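Pullulanase (Klebsiella oxytoca, PDB 2YOC) hydrolyses the alpha-1,6-glucosidic linkages of pullulan and related branched dextrins, and is probably exported by a type 2 secretion system. Local coordinates at residues B[188-193]-B[205-210]; B[194-199]-B[246-251]. One frame throughout, in Å; residues are numbered along the deposited sequence.

Contact 1: residues B[188-193]-B[205-210]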
loop_
_atom_site.group_PDB
_atom_site.type_symbol
_atom_site.label_atom_id
_atom_site.label_comp_id
_atom_site.label_asym_id
_atom_site.label_seq_id
_atom_site.Cartn_x
_atom_site.Cartn_y
_atom_site.Cartn_z
ATOM N N LEU B 188 6.447 -49.923 -26.794
ATOM C CA LEU B 188 6.615 -50.351 -25.418
ATOM C C LEU B 188 7.160 -51.789 -25.378
ATOM O O LEU B 188 6.398 -52.747 -25.461
ATOM C CB LEU B 188 5.340 -50.167 -24.571
ATOM C CG LEU B 188 5.449 -50.487 -23.077
ATOM C CD1 LEU B 188 6.466 -49.605 -22.396
ATOM C CD2 LEU B 188 4.103 -50.349 -22.408
ATOM N N TYR B 189 8.493 -51.917 -25.297
ATOM C CA TYR B 189 9.183 -53.200 -25.198
ATOM C C TYR B 189 9.052 -53.715 -23.771
ATOM O O TYR B 189 8.980 -52.913 -22.834
ATOM C CB TYR B 189 10.670 -53.056 -25.596
ATOM C CG TYR B 189 10.889 -52.987 -27.097
ATOM C CD1 TYR B 189 10.600 -51.823 -27.814
ATOM C CD2 TYR B 189 11.354 -54.093 -27.806
ATOM C CE1 TYR B 189 10.771 -51.765 -29.199
ATOM C CE2 TYR B 189 11.532 -54.047 -29.189
ATOM C CZ TYR B 189 11.232 -52.881 -29.884
ATOM O OH TYR B 189 11.413 -52.841 -31.250
ATOM N N TYR B 190 9.007 -55.050 -23.605
ATOM C CA TYR B 190 8.867 -55.701 -22.299
ATOM C C TYR B 190 9.586 -57.054 -22.217
ATOM O O TYR B 190 9.752 -57.725 -23.229
ATOM C CB TYR B 190 7.375 -55.845 -21.919
ATOM C CG TYR B 190 6.553 -56.636 -22.918
ATOM C CD1 TYR B 190 5.981 -56.016 -24.030
ATOM C CD2 TYR B 190 6.333 -58.003 -22.749
ATOM C CE1 TYR B 190 5.244 -56.741 -24.969
ATOM C CE2 TYR B 190 5.561 -58.731 -23.659
ATOM C CZ TYR B 190 5.021 -58.094 -24.771
ATOM O OH TYR B 190 4.280 -58.796 -25.691
ATOM N N SER B 191 10.016 -57.438 -21.005
ATOM C CA SER B 191 10.668 -58.711 -20.685
ATOM C C SER B 191 10.307 -59.112 -19.266
ATOM O O SER B 191 10.517 -58.340 -18.315
ATOM C CB SER B 191 12.185 -58.644 -20.854
ATOM O OG SER B 191 12.803 -59.899 -20.598
ATOM N N HIS B 192 9.728 -60.315 -19.139
ATOM C CA HIS B 192 9.286 -60.819 -17.857
ATOM C C HIS B 192 10.437 -61.121 -16.921
ATOM O O HIS B 192 10.433 -60.628 -15.784
ATOM C CB HIS B 192 8.419 -62.060 -18.068
ATOM C CG HIS B 192 7.934 -62.700 -16.798
ATOM N ND1 HIS B 192 8.654 -63.715 -16.177
ATOM C CD2 HIS B 192 6.792 -62.483 -16.101
ATOM C CE1 HIS B 192 7.946 -64.055 -15.111
ATOM N NE2 HIS B 192 6.810 -63.352 -15.034
ATOM N N SER B 193 11.414 -61.927 -17.397
ATOM C CA SER B 193 12.502 -62.388 -16.555
ATOM C C SER B 193 13.879 -61.803 -16.810
ATOM O O SER B 193 14.825 -62.134 -16.078
ATOM C CB SER B 193 12.544 -63.905 -16.569
ATOM O OG SER B 193 11.360 -64.435 -15.994
ATOM N N THR B 205 15.169 -57.465 -29.935
ATOM C CA THR B 205 14.443 -58.708 -30.216
ATOM C C THR B 205 13.290 -59.008 -29.225
ATOM O O THR B 205 12.423 -59.836 -29.542
ATOM C CB THR B 205 15.441 -59.846 -30.206
ATOM O OG1 THR B 205 16.147 -59.787 -28.963
ATOM C CG2 THR B 205 16.414 -59.761 -31.356
ATOM N N ASP B 206 13.312 -58.366 -28.016
ATOM C CA ASP B 206 12.285 -58.505 -26.971
ATOM C C ASP B 206 10.924 -58.103 -27.507
ATOM O O ASP B 206 10.818 -57.225 -28.364
ATOM C CB ASP B 206 12.586 -57.645 -25.737
ATOM C CG ASP B 206 13.906 -57.904 -25.057
ATOM O OD1 ASP B 206 13.993 -58.900 -24.304
ATOM O OD2 ASP B 206 14.755 -56.992 -25.058
ATOM N N ARG B 207 9.881 -58.747 -27.002
ATOM C CA ARG B 207 8.494 -58.494 -27.379
ATOM C C ARG B 207 8.170 -56.984 -27.177
ATOM O O ARG B 207 8.762 -56.347 -26.307
ATOM C CB ARG B 207 7.586 -59.329 -26.455
ATOM C CG ARG B 207 7.576 -60.857 -26.644
ATOM C CD ARG B 207 6.161 -61.397 -26.874
ATOM N NE ARG B 207 5.542 -60.790 -28.063
ATOM C CZ ARG B 207 4.375 -61.150 -28.595
ATOM N NH1 ARG B 207 3.668 -62.141 -28.059
ATOM N NH2 ARG B 207 3.907 -60.523 -29.667
ATOM N N TYR B 208 7.258 -56.414 -27.967
ATOM C CA TYR B 208 6.890 -55.007 -27.795
ATOM C C TYR B 208 5.435 -54.800 -28.123
ATOM O O TYR B 208 4.764 -55.749 -28.520
ATOM C CB TYR B 208 7.776 -54.053 -28.629
ATOM C CG TYR B 208 7.772 -54.323 -30.117
ATOM C CD1 TYR B 208 8.673 -55.222 -30.685
ATOM C CD2 TYR B 208 6.855 -53.700 -30.959
ATOM C CE1 TYR B 208 8.661 -55.493 -32.051
ATOM C CE2 TYR B 208 6.849 -53.945 -32.335
ATOM C CZ TYR B 208 7.752 -54.847 -32.877
ATOM O OH TYR B 208 7.749 -55.131 -34.228
ATOM N N LEU B 209 4.952 -53.556 -27.954
ATOM C CA LEU B 209 3.609 -53.115 -28.330
ATOM C C LEU B 209 3.778 -51.807 -29.110
ATOM O O LEU B 209 4.646 -50.985 -28.763
ATOM C CB LEU B 209 2.703 -52.843 -27.126
ATOM C CG LEU B 209 2.533 -53.864 -26.008
ATOM C CD1 LEU B 209 1.653 -53.283 -24.931
ATOM C CD2 LEU B 209 1.923 -55.162 -26.501
ATOM N N LYS B 210 2.961 -51.604 -30.151
ATOM C CA LYS B 210 3.063 -50.380 -30.926
ATOM C C LYS B 210 2.242 -49.260 -30.273
ATOM O O LYS B 210 1.069 -49.449 -29.933
ATOM C CB LYS B 210 2.724 -50.615 -32.421
ATOM C CG LYS B 210 2.756 -49.375 -33.341
ATOM C CD LYS B 210 4.176 -48.931 -33.775
ATOM C CE LYS B 210 4.215 -47.526 -34.355
ATOM N NZ LYS B 210 4.695 -46.506 -33.372
#
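Leu188 and Leu209 exchange two backbone hydrogen bonds, from Leu188 N to Leu209 O (2.9 Å) and from Leu209 N to Leu188 O (3.0 Å), while the segments 188-193 and 205-210 run in roughly opposing senses, their directions 144° apart. A third bond, Tyr190 N to Arg207 O at 3.0 Å, continues the ladder. Between these bonds Tyr189 and Tyr208 lie side by side and point the same way. Tyr208 CB sits over the centre of the Tyr189 ring, 3.5 Å from its centroid, a CH-pi contact. The two rings themselves are inclined by 34°, and Tyr208 CD1 comes within 3.4 Å of Tyr189 CE2. Arg187 hydrogen-bonds the Tyr189 hydroxyl and makes a cation-pi contact with Tyr208, so one arginine meets both tyrosines. Tyr190 holds CG between its backbone N and carbonyl carbon (chi1 58°), and Arg207 CB lies over a face of its ring, 3.7 Å from the centroid. Tyr190 OH in turn lies above the guanidinium plane of Arg207, offset toward the rim. Leu209 CD2 touches Tyr190 CE1 at 4.0 Å, and both side chains also meet Leu244 of helix 241-244. The three backbone bonds follow the pattern of an antiparallel beta ladder, formed along 185-191, an outermost strand of the mixed sheet in the pullulanase N2 region.

Contact 2: residues B[194-199]-B[246-251]; sequences SKVAAD and QGETVA
Val196 and Glu248 join the loop 194-199 to strand 248-254 of the mixed sheet in the pullulanase N2 region, a family of the E-set clan. The loop follows strand 185-191, which pairs with 248-254, and the nearest CA atoms, those of Lys195 and Glu248, are 6.5 Å apart. At that spacing the two backbones do not pair directly; instead the Glu248 side chain reaches a backbone N-H of the loop.

The polar part is one hydrogen bond, from Val196 N to Glu248 OE2, at 3.0 Å with an angle of 164° at the hydrogen. The bond is nearly straight at the donor, but the N-H meets the oxygen from above the carboxylate plane, 51° out of it. Glu248 CG is anti to the backbone N (chi1 -171°) and the chain stays extended beyond it, which carries the carboxylate across to the loop. OE2 also forms a salt bridge with Arg357, and OE1 has a weak hydrogen bond to Tyr352 OH. Arg357, which additionally reaches Val196 O through a weak hydrogen bond and so links acid and loop, probably favours the ionised form of this buried acid.

The apolar part is the meeting of two valines. The side chains of Val196 and Val250 pass one another with opposite headings, both with CB directed at the partner segment. On the exposed flank, Lys195 only skirts the carboxylate, its CA 3.7 Å from Glu248 OE2. The closest valine carbons are Val196 CB and Val250 CG2, 3.8 Å apart.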
loop_
_atom_site.group_PDB
_atom_site.type_symbol
_atom_site.label_atom_id
_atom_site.label_comp_id
_atom_site.label_asym_id
_atom_site.label_seq_id
_atom_site.Cartn_x
_atom_site.Cartn_y
_atom_site.Cartn_z
ATOM N N SER B 194 13.995 -60.909 -17.822
ATOM C CA SER B 194 15.272 -60.282 -18.192
ATOM C C SER B 194 15.130 -58.775 -18.427
ATOM O O SER B 194 14.020 -58.246 -18.387
ATOM C CB SER B 194 15.836 -60.943 -19.447
ATOM O OG SER B 194 15.486 -62.314 -19.569
ATOM N N LYS B 195 16.264 -58.083 -18.657
ATOM C CA LYS B 195 16.276 -56.648 -18.978
ATOM C C LYS B 195 16.103 -56.519 -20.474
ATOM O O LYS B 195 16.603 -57.356 -21.244
ATOM C CB LYS B 195 17.622 -55.989 -18.598
ATOM C CG LYS B 195 17.890 -55.840 -17.104
ATOM C CD LYS B 195 19.377 -55.947 -16.746
ATOM C CE LYS B 195 19.757 -57.411 -16.562
ATOM N NZ LYS B 195 21.220 -57.654 -16.681
ATOM N N VAL B 196 15.396 -55.476 -20.899
ATOM C CA VAL B 196 15.237 -55.148 -22.306
ATOM C C VAL B 196 16.597 -54.579 -22.724
ATOM O O VAL B 196 17.104 -53.656 -22.083
ATOM C CB VAL B 196 14.077 -54.155 -22.551
ATOM C CG1 VAL B 196 14.057 -53.672 -24.002
ATOM C CG2 VAL B 196 12.739 -54.779 -22.176
ATOM N N ALA B 197 17.227 -55.211 -23.725
ATOM C CA ALA B 197 18.537 -54.813 -24.215
ATOM C C ALA B 197 18.694 -55.108 -25.713
ATOM O O ALA B 197 17.742 -55.531 -26.387
ATOM C CB ALA B 197 19.631 -55.506 -23.406
ATOM N N ALA B 198 19.899 -54.835 -26.226
ATOM C CA ALA B 198 20.278 -55.100 -27.599
ATOM C C ALA B 198 21.124 -56.385 -27.585
ATOM O O ALA B 198 21.944 -56.573 -26.674
ATOM C CB ALA B 198 21.087 -53.930 -28.140
ATOM N N ASP B 199 20.922 -57.277 -28.577
ATOM C CA ASP B 199 21.678 -58.539 -28.680
ATOM C C ASP B 199 23.110 -58.312 -29.228
ATOM O O ASP B 199 23.541 -57.156 -29.347
ATOM C CB ASP B 199 20.886 -59.594 -29.507
ATOM C CG ASP B 199 20.576 -59.248 -30.961
ATOM O OD1 ASP B 199 21.129 -58.243 -31.473
ATOM O OD2 ASP B 199 19.817 -60.011 -31.602
ATOM N N GLN B 246 4.278 -57.380 -14.610
ATOM C CA GLN B 246 4.936 -58.474 -13.924
ATOM C C GLN B 246 6.431 -58.345 -13.999
ATOM O O GLN B 246 7.132 -58.960 -13.200
ATOM C CB GLN B 246 4.491 -59.832 -14.508
ATOM C CG GLN B 246 3.127 -60.323 -13.993
ATOM C CD GLN B 246 3.174 -60.661 -12.523
ATOM O OE1 GLN B 246 3.845 -61.610 -12.100
ATOM N NE2 GLN B 246 2.512 -59.848 -11.714
ATOM N N GLY B 247 6.920 -57.575 -14.960
ATOM C CA GLY B 247 8.354 -57.435 -15.163
ATOM C C GLY B 247 8.797 -56.086 -15.656
ATOM O O GLY B 247 8.268 -55.065 -15.217
ATOM N N GLU B 248 9.806 -56.072 -16.527
ATOM C CA GLU B 248 10.330 -54.827 -17.070
ATOM C C GLU B 248 9.535 -54.356 -18.298
ATOM O O GLU B 248 8.967 -55.173 -19.027
ATOM C CB GLU B 248 11.829 -54.957 -17.413
ATOM C CG GLU B 248 12.457 -53.623 -17.779
ATOM C CD GLU B 248 13.966 -53.582 -17.834
ATOM O OE1 GLU B 248 14.601 -53.608 -16.753
ATOM O OE2 GLU B 248 14.507 -53.426 -18.953
ATOM N N THR B 249 9.457 -53.032 -18.469
ATOM C CA THR B 249 8.902 -52.338 -19.622
ATOM C C THR B 249 9.883 -51.208 -19.938
ATOM O O THR B 249 10.456 -50.597 -19.027
ATOM C CB THR B 249 7.494 -51.772 -19.403
ATOM O OG1 THR B 249 7.519 -50.852 -18.315
ATOM C CG2 THR B 249 6.445 -52.843 -19.222
ATOM N N VAL B 250 10.092 -50.943 -21.217
ATOM C CA VAL B 250 11.017 -49.904 -21.650
ATOM C C VAL B 250 10.369 -49.181 -22.834
ATOM O O VAL B 250 9.898 -49.848 -23.772
ATOM C CB VAL B 250 12.405 -50.514 -22.011
ATOM C CG1 VAL B 250 13.231 -49.570 -22.866
ATOM C CG2 VAL B 250 13.182 -50.915 -20.765
ATOM N N ALA B 251 10.339 -47.827 -22.787
ATOM C CA ALA B 251 9.796 -47.049 -23.890
ATOM C C ALA B 251 10.887 -46.795 -24.933
ATOM O O ALA B 251 11.976 -46.309 -24.599
ATOM C CB ALA B 251 9.232 -45.752 -23.381
#

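Strand 185-191 and what follows it connect the two contacts, whose centres are 6 Å apart. Contact 1 lies along that strand through backbone hydrogen bonds in an antiparallel pattern, with tyrosine rings and an arginine side chain packed alongside; it is only partly buried, with three of eight touching residues buried. Contact 2 spans loop to strand through side chains and is the buried one, three of five, though it covers 196 Å² against 509 Å² in contact 1. Direct bonds join them: Tyr189 O to Val250 N and Ser191 O to Glu248 N are probable hydrogen bonds. Asp206 packs against Val196 and makes a weak bond to Ala197 N, tying 205-210 to the loop 194-199.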